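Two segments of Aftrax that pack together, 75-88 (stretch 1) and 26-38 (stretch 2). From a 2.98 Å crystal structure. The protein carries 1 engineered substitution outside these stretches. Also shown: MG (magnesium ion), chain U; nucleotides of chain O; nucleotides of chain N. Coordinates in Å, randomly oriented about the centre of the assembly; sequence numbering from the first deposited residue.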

# COMPACT_ATOMS: atom_id res chain seq x y z
N TYR E 75 15.68 13.94 -12.68
CA TYR E 75 14.99 13.29 -11.57
C TYR E 75 14.05 14.23 -10.86
O TYR E 75 12.98 13.81 -10.42
CB TYR E 75 16.02 12.75 -10.58
CG TYR E 75 15.44 11.99 -9.42
CD1 TYR E 75 15.07 10.64 -9.55
CD2 TYR E 75 15.30 12.59 -8.16
CE1 TYR E 75 14.56 9.92 -8.46
CE2 TYR E 75 14.79 11.88 -7.07
CZ TYR E 75 14.42 10.54 -7.22
OH TYR E 75 13.93 9.84 -6.15
N LEU E 76 14.44 15.50 -10.75
CA LEU E 76 13.71 16.48 -9.95
C LEU E 76 12.74 17.38 -10.72
O LEU E 76 11.65 17.71 -10.22
CB LEU E 76 14.71 17.35 -9.20
CG LEU E 76 15.42 16.66 -8.04
CD1 LEU E 76 16.56 17.52 -7.52
CD2 LEU E 76 14.44 16.36 -6.91
N CYS E 77 13.12 17.78 -11.93
CA CYS E 77 12.37 18.83 -12.64
C CYS E 77 11.01 18.39 -13.16
O CYS E 77 10.19 19.25 -13.56
CB CYS E 77 13.20 19.40 -13.79
SG CYS E 77 14.48 20.55 -13.22
N ASN E 78 10.77 17.08 -13.13
CA ASN E 78 9.58 16.52 -13.76
C ASN E 78 8.25 17.14 -13.36
O ASN E 78 7.57 17.73 -14.21
CB ASN E 78 9.53 15.01 -13.57
CG ASN E 78 9.13 14.30 -14.84
OD1 ASN E 78 9.45 14.76 -15.94
ND2 ASN E 78 8.40 13.20 -14.70
N ASP E 79 7.89 17.02 -12.08
CA ASP E 79 6.61 17.52 -11.59
C ASP E 79 6.32 18.98 -12.03
O ASP E 79 5.30 19.27 -12.71
CB ASP E 79 6.55 17.39 -10.05
CG ASP E 79 6.25 15.96 -9.57
OD1 ASP E 79 6.21 15.00 -10.37
OD2 ASP E 79 6.06 15.79 -8.35
N ALA E 80 7.23 19.88 -11.68
CA ALA E 80 7.02 21.29 -11.97
C ALA E 80 6.97 21.58 -13.49
O ALA E 80 6.19 22.43 -13.94
CB ALA E 80 8.10 22.16 -11.28
N MET E 81 7.78 20.89 -14.29
CA MET E 81 7.70 21.12 -15.73
C MET E 81 6.37 20.65 -16.31
O MET E 81 5.78 21.31 -17.16
CB MET E 81 8.93 20.60 -16.49
CG MET E 81 10.12 21.52 -16.29
SD MET E 81 11.66 21.10 -17.12
CE MET E 81 11.59 19.32 -17.20
N GLN E 82 5.86 19.54 -15.78
CA GLN E 82 4.50 19.11 -16.07
C GLN E 82 3.43 20.18 -15.73
O GLN E 82 2.53 20.44 -16.54
CB GLN E 82 4.22 17.80 -15.35
CG GLN E 82 2.84 17.26 -15.59
CD GLN E 82 2.59 16.00 -14.79
OE1 GLN E 82 1.48 15.78 -14.29
NE2 GLN E 82 3.62 15.16 -14.67
N GLU E 83 3.51 20.79 -14.54
CA GLU E 83 2.55 21.85 -14.16
C GLU E 83 2.66 23.11 -15.04
O GLU E 83 1.66 23.80 -15.31
CB GLU E 83 2.69 22.26 -12.69
CG GLU E 83 2.48 21.15 -11.69
CD GLU E 83 1.04 21.05 -11.18
OE1 GLU E 83 0.10 21.56 -11.85
OE2 GLU E 83 0.85 20.45 -10.10
N LEU E 84 3.88 23.41 -15.48
CA LEU E 84 4.09 24.55 -16.35
C LEU E 84 3.47 24.29 -17.71
O LEU E 84 2.75 25.15 -18.25
CB LEU E 84 5.58 24.82 -16.50
CG LEU E 84 5.96 26.11 -17.21
CD1 LEU E 84 5.00 27.24 -16.85
CD2 LEU E 84 7.37 26.44 -16.79
N VAL E 85 3.73 23.11 -18.27
CA VAL E 85 3.06 22.73 -19.50
C VAL E 85 1.54 22.79 -19.34
O VAL E 85 0.86 23.37 -20.18
CB VAL E 85 3.49 21.35 -20.03
CG1 VAL E 85 2.72 21.01 -21.29
CG2 VAL E 85 4.98 21.32 -20.32
N GLU E 86 1.01 22.22 -18.25
CA GLU E 86 -0.44 22.23 -18.02
C GLU E 86 -1.00 23.65 -18.11
O GLU E 86 -1.93 23.92 -18.89
CB GLU E 86 -0.79 21.59 -16.67
CG GLU E 86 -2.31 21.51 -16.32
CD GLU E 86 -2.57 21.07 -14.88
OE1 GLU E 86 -1.60 20.86 -14.13
OE2 GLU E 86 -3.75 20.94 -14.48
N ALA E 87 -0.41 24.55 -17.32
CA ALA E 87 -0.84 25.96 -17.28
C ALA E 87 -0.78 26.65 -18.65
O ALA E 87 -1.70 27.40 -19.01
CB ALA E 87 0.01 26.74 -16.28
N ILE E 88 0.30 26.38 -19.39
CA ILE E 88 0.43 26.97 -20.72
C ILE E 88 -0.61 26.42 -21.70
O ILE E 88 -1.34 27.19 -22.32
CB ILE E 88 1.81 26.75 -21.33
CG1 ILE E 88 2.87 27.58 -20.58
CG2 ILE E 88 1.77 27.14 -22.79
CD1 ILE E 88 4.26 27.02 -20.70
MG MG U . -4.70 20.60 -12.56
P C O 8 10.18 10.16 -7.27
OP1 C O 8 11.43 9.97 -8.05
OP2 C O 8 9.75 9.14 -6.28
O5' C O 8 10.33 11.52 -6.46
C5' C O 8 10.90 12.67 -7.06
C4' C O 8 10.70 13.90 -6.21
O4' C O 8 9.29 14.03 -5.86
C3' C O 8 11.41 13.91 -4.87
O3' C O 8 12.78 14.28 -4.98
C2' C O 8 10.59 14.90 -4.06
O2' C O 8 10.94 16.23 -4.38
C1' C O 8 9.17 14.62 -4.58
N1 C O 8 8.44 13.71 -3.69
C2 C O 8 7.92 14.22 -2.50
O2 C O 8 8.10 15.41 -2.23
N3 C O 8 7.25 13.38 -1.67
C4 C O 8 7.10 12.09 -2.01
N4 C O 8 6.43 11.28 -1.17
C5 C O 8 7.61 11.55 -3.22
C6 C O 8 8.27 12.39 -4.03
P C N 8 2.09 18.95 4.77
OP1 C N 8 1.60 20.30 5.15
OP2 C N 8 1.12 17.84 4.61
O5' C N 8 2.89 19.11 3.40
C5' C N 8 4.03 19.94 3.32
C4' C N 8 4.64 19.86 1.95
O4' C N 8 5.19 18.54 1.72
C3' C N 8 3.66 20.05 0.80
O3' C N 8 3.41 21.42 0.57
C2' C N 8 4.35 19.34 -0.36
O2' C N 8 5.32 20.17 -0.97
C1' C N 8 5.09 18.20 0.36
N1 C N 8 4.42 16.89 0.24
C2 C N 8 4.53 16.21 -0.98
O2 C N 8 5.16 16.74 -1.91
N3 C N 8 3.94 15.00 -1.12
C4 C N 8 3.27 14.47 -0.10
N4 C N 8 2.72 13.27 -0.30
C5 C N 8 3.14 15.13 1.16
C6 C N 8 3.73 16.32 1.28
P G O 9 13.89 13.60 -4.04
OP1 G O 9 15.24 14.03 -4.50
OP2 G O 9 13.58 12.15 -3.94
O5' G O 9 13.64 14.26 -2.62
C5' G O 9 13.44 15.66 -2.47
C4' G O 9 12.94 15.97 -1.10
O4' G O 9 11.55 15.60 -0.97
C3' G O 9 13.63 15.19 -0.00
O3' G O 9 14.86 15.79 0.34
C2' G O 9 12.61 15.17 1.12
O2' G O 9 12.68 16.36 1.89
C1' G O 9 11.28 15.17 0.34
N9 G O 9 10.65 13.84 0.28
C8 G O 9 10.67 12.92 -0.76
N7 G O 9 10.00 11.83 -0.51
C5 G O 9 9.50 12.04 0.78
C6 G O 9 8.69 11.21 1.60
O6 G O 9 8.24 10.10 1.36
N1 G O 9 8.42 11.82 2.83
C2 G O 9 8.86 13.06 3.24
N2 G O 9 8.49 13.46 4.47
N3 G O 9 9.61 13.83 2.48
C4 G O 9 9.89 13.27 1.28
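Stretch 2 (26-38) VLREMRIHSTKSI

Stretch 2 is helical throughout, its backbone running in regular i to i+4 hydrogen bonds from Val26 to Ile38, and it lies beside the helix of stretch 1, which is kinked near Asp79 and Ala80. The two run in nearly the same direction, with a crossing angle of 24° and axes approaching to 8.7 Å. A small residue in each of the closest backbone pairs leaves room for the approach: Ala80 CA lies 4.9 Å from Arg31 CA, and Ser34 CA lies 5.6 Å from Leu84 CA.

Apolar packing dominates the contact. Leu27 points toward stretch 1, its CD1 4.2 Å from Leu76 CB and its CD2 4.1 Å from Cys77 SG and 3.9 Å from Ala80 CB. One turn on, Met30, long and flexible, places its CE 3.7 Å from Ala80 CB and likewise 3.7 Å from Leu84 CD2. At the far end Ile38 covers Ala87, with CG1 3.8 Å from Ala87 CB, and its CD1 reaches to 3.8 Å from Glu86 CD.

Polar residues take part without any hydrogen bond between the helices. Ser34 is small enough to bring its CB within 3.7 Å of Glu83 O, while its OG turns back to bond Met30 O at 3.1 Å; Ser37 OG similarly bonds Ser34 O at 2.8 Å. Each hydroxyl is thus satisfied within its own helix and can sit against apolar neighbours, as Ser37 OG does 3.7 Å from Ala87 CB. Arg31 contributes its aliphatic portion, its CG 3.7 Å from Glu83 CG.

Other groups serve ligands. Arg28, pointing away from stretch 1, donates from NH2 to O3' of C8 of chain N at 2.8 Å. On stretch 1, Glu86 OE2 binds the magnesium ion MG at 2.2 Å, a role suited to a carboxylate.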

# COMPACT_ATOMS: atom_id res chain seq x y z
N VAL E 26 13.50 26.63 -6.05
CA VAL E 26 13.06 27.28 -7.27
C VAL E 26 11.93 26.52 -7.94
O VAL E 26 10.96 27.12 -8.41
CB VAL E 26 14.23 27.46 -8.24
CG1 VAL E 26 13.74 28.05 -9.54
CG2 VAL E 26 15.26 28.37 -7.60
N LEU E 27 12.05 25.19 -7.97
CA LEU E 27 10.97 24.34 -8.46
C LEU E 27 9.66 24.48 -7.67
O LEU E 27 8.59 24.59 -8.26
CB LEU E 27 11.42 22.89 -8.50
CG LEU E 27 12.47 22.59 -9.56
CD1 LEU E 27 13.06 21.20 -9.36
CD2 LEU E 27 11.89 22.74 -10.93
N ARG E 28 9.74 24.49 -6.33
CA ARG E 28 8.52 24.65 -5.53
C ARG E 28 7.86 25.98 -5.86
O ARG E 28 6.64 26.04 -6.06
CB ARG E 28 8.72 24.41 -4.02
CG ARG E 28 8.63 25.63 -3.11
CD ARG E 28 7.53 25.56 -1.99
NE ARG E 28 7.02 24.23 -1.67
CZ ARG E 28 6.08 23.98 -0.76
NH1 ARG E 28 5.53 24.96 -0.06
NH2 ARG E 28 5.67 22.75 -0.54
N GLU E 29 8.67 27.03 -5.99
CA GLU E 29 8.11 28.30 -6.46
C GLU E 29 7.45 28.25 -7.86
O GLU E 29 6.29 28.63 -8.01
CB GLU E 29 9.14 29.43 -6.36
CG GLU E 29 9.01 30.17 -5.04
CD GLU E 29 10.29 30.85 -4.64
OE1 GLU E 29 11.12 31.11 -5.53
OE2 GLU E 29 10.46 31.10 -3.42
N MET E 30 8.18 27.76 -8.86
CA MET E 30 7.68 27.74 -10.23
C MET E 30 6.34 27.02 -10.29
O MET E 30 5.37 27.52 -10.88
CB MET E 30 8.69 27.06 -11.16
CG MET E 30 8.32 27.06 -12.65
SD MET E 30 9.57 26.25 -13.68
CE MET E 30 8.88 24.63 -13.95
N ARG E 31 6.31 25.86 -9.64
CA ARG E 31 5.10 25.05 -9.54
C ARG E 31 3.93 25.84 -8.89
O ARG E 31 2.84 25.96 -9.48
CB ARG E 31 5.43 23.73 -8.81
CG ARG E 31 4.35 22.65 -8.88
CD ARG E 31 3.59 22.60 -7.57
NE ARG E 31 4.52 22.43 -6.45
CZ ARG E 31 4.30 22.87 -5.20
NH1 ARG E 31 3.17 23.50 -4.91
NH2 ARG E 31 5.22 22.66 -4.26
N ILE E 32 4.17 26.41 -7.71
CA ILE E 32 3.16 27.26 -7.07
C ILE E 32 2.58 28.36 -7.98
O ILE E 32 1.35 28.52 -8.08
CB ILE E 32 3.70 27.92 -5.80
CG1 ILE E 32 3.84 26.89 -4.68
CG2 ILE E 32 2.77 29.05 -5.37
CD1 ILE E 32 4.72 27.35 -3.53
N HIS E 33 3.45 29.10 -8.66
CA HIS E 33 2.96 30.10 -9.61
C HIS E 33 2.13 29.50 -10.76
O HIS E 33 1.11 30.09 -11.14
CB HIS E 33 4.08 30.98 -10.14
CG HIS E 33 4.65 31.92 -9.11
ND1 HIS E 33 3.87 32.73 -8.32
CD2 HIS E 33 5.94 32.18 -8.75
CE1 HIS E 33 4.64 33.44 -7.51
NE2 HIS E 33 5.90 33.12 -7.76
N SER E 34 2.53 28.35 -11.31
CA SER E 34 1.73 27.75 -12.38
C SER E 34 0.31 27.39 -11.91
O SER E 34 -0.71 27.72 -12.57
CB SER E 34 2.39 26.50 -12.92
OG SER E 34 3.68 26.80 -13.40
N THR E 35 0.25 26.71 -10.76
CA THR E 35 -1.03 26.32 -10.20
C THR E 35 -1.89 27.56 -9.98
O THR E 35 -3.06 27.61 -10.39
CB THR E 35 -0.87 25.55 -8.87
OG1 THR E 35 -0.33 24.26 -9.12
CG2 THR E 35 -2.22 25.38 -8.17
N LYS E 36 -1.28 28.57 -9.35
CA LYS E 36 -1.97 29.81 -9.05
C LYS E 36 -2.58 30.36 -10.32
O LYS E 36 -3.76 30.74 -10.34
CB LYS E 36 -1.01 30.84 -8.44
CG LYS E 36 -1.45 31.45 -7.10
CD LYS E 36 -0.76 30.77 -5.92
CE LYS E 36 -0.42 31.74 -4.80
NZ LYS E 36 -1.60 32.17 -3.99
N SER E 37 -1.80 30.36 -11.40
CA SER E 37 -2.28 30.92 -12.65
C SER E 37 -3.55 30.19 -13.11
O SER E 37 -4.56 30.82 -13.49
CB SER E 37 -1.18 30.89 -13.71
OG SER E 37 -1.22 29.69 -14.45
N ILE E 38 -3.53 28.86 -13.04
CA ILE E 38 -4.72 28.11 -13.48
C ILE E 38 -5.96 28.41 -12.61
O ILE E 38 -7.08 28.68 -13.12
CB ILE E 38 -4.47 26.59 -13.56
CG1 ILE E 38 -3.32 26.29 -14.51
CG2 ILE E 38 -5.71 25.89 -14.06
CD1 ILE E 38 -2.97 24.83 -14.57
O HOH W 1 -5.85 19.39 -13.78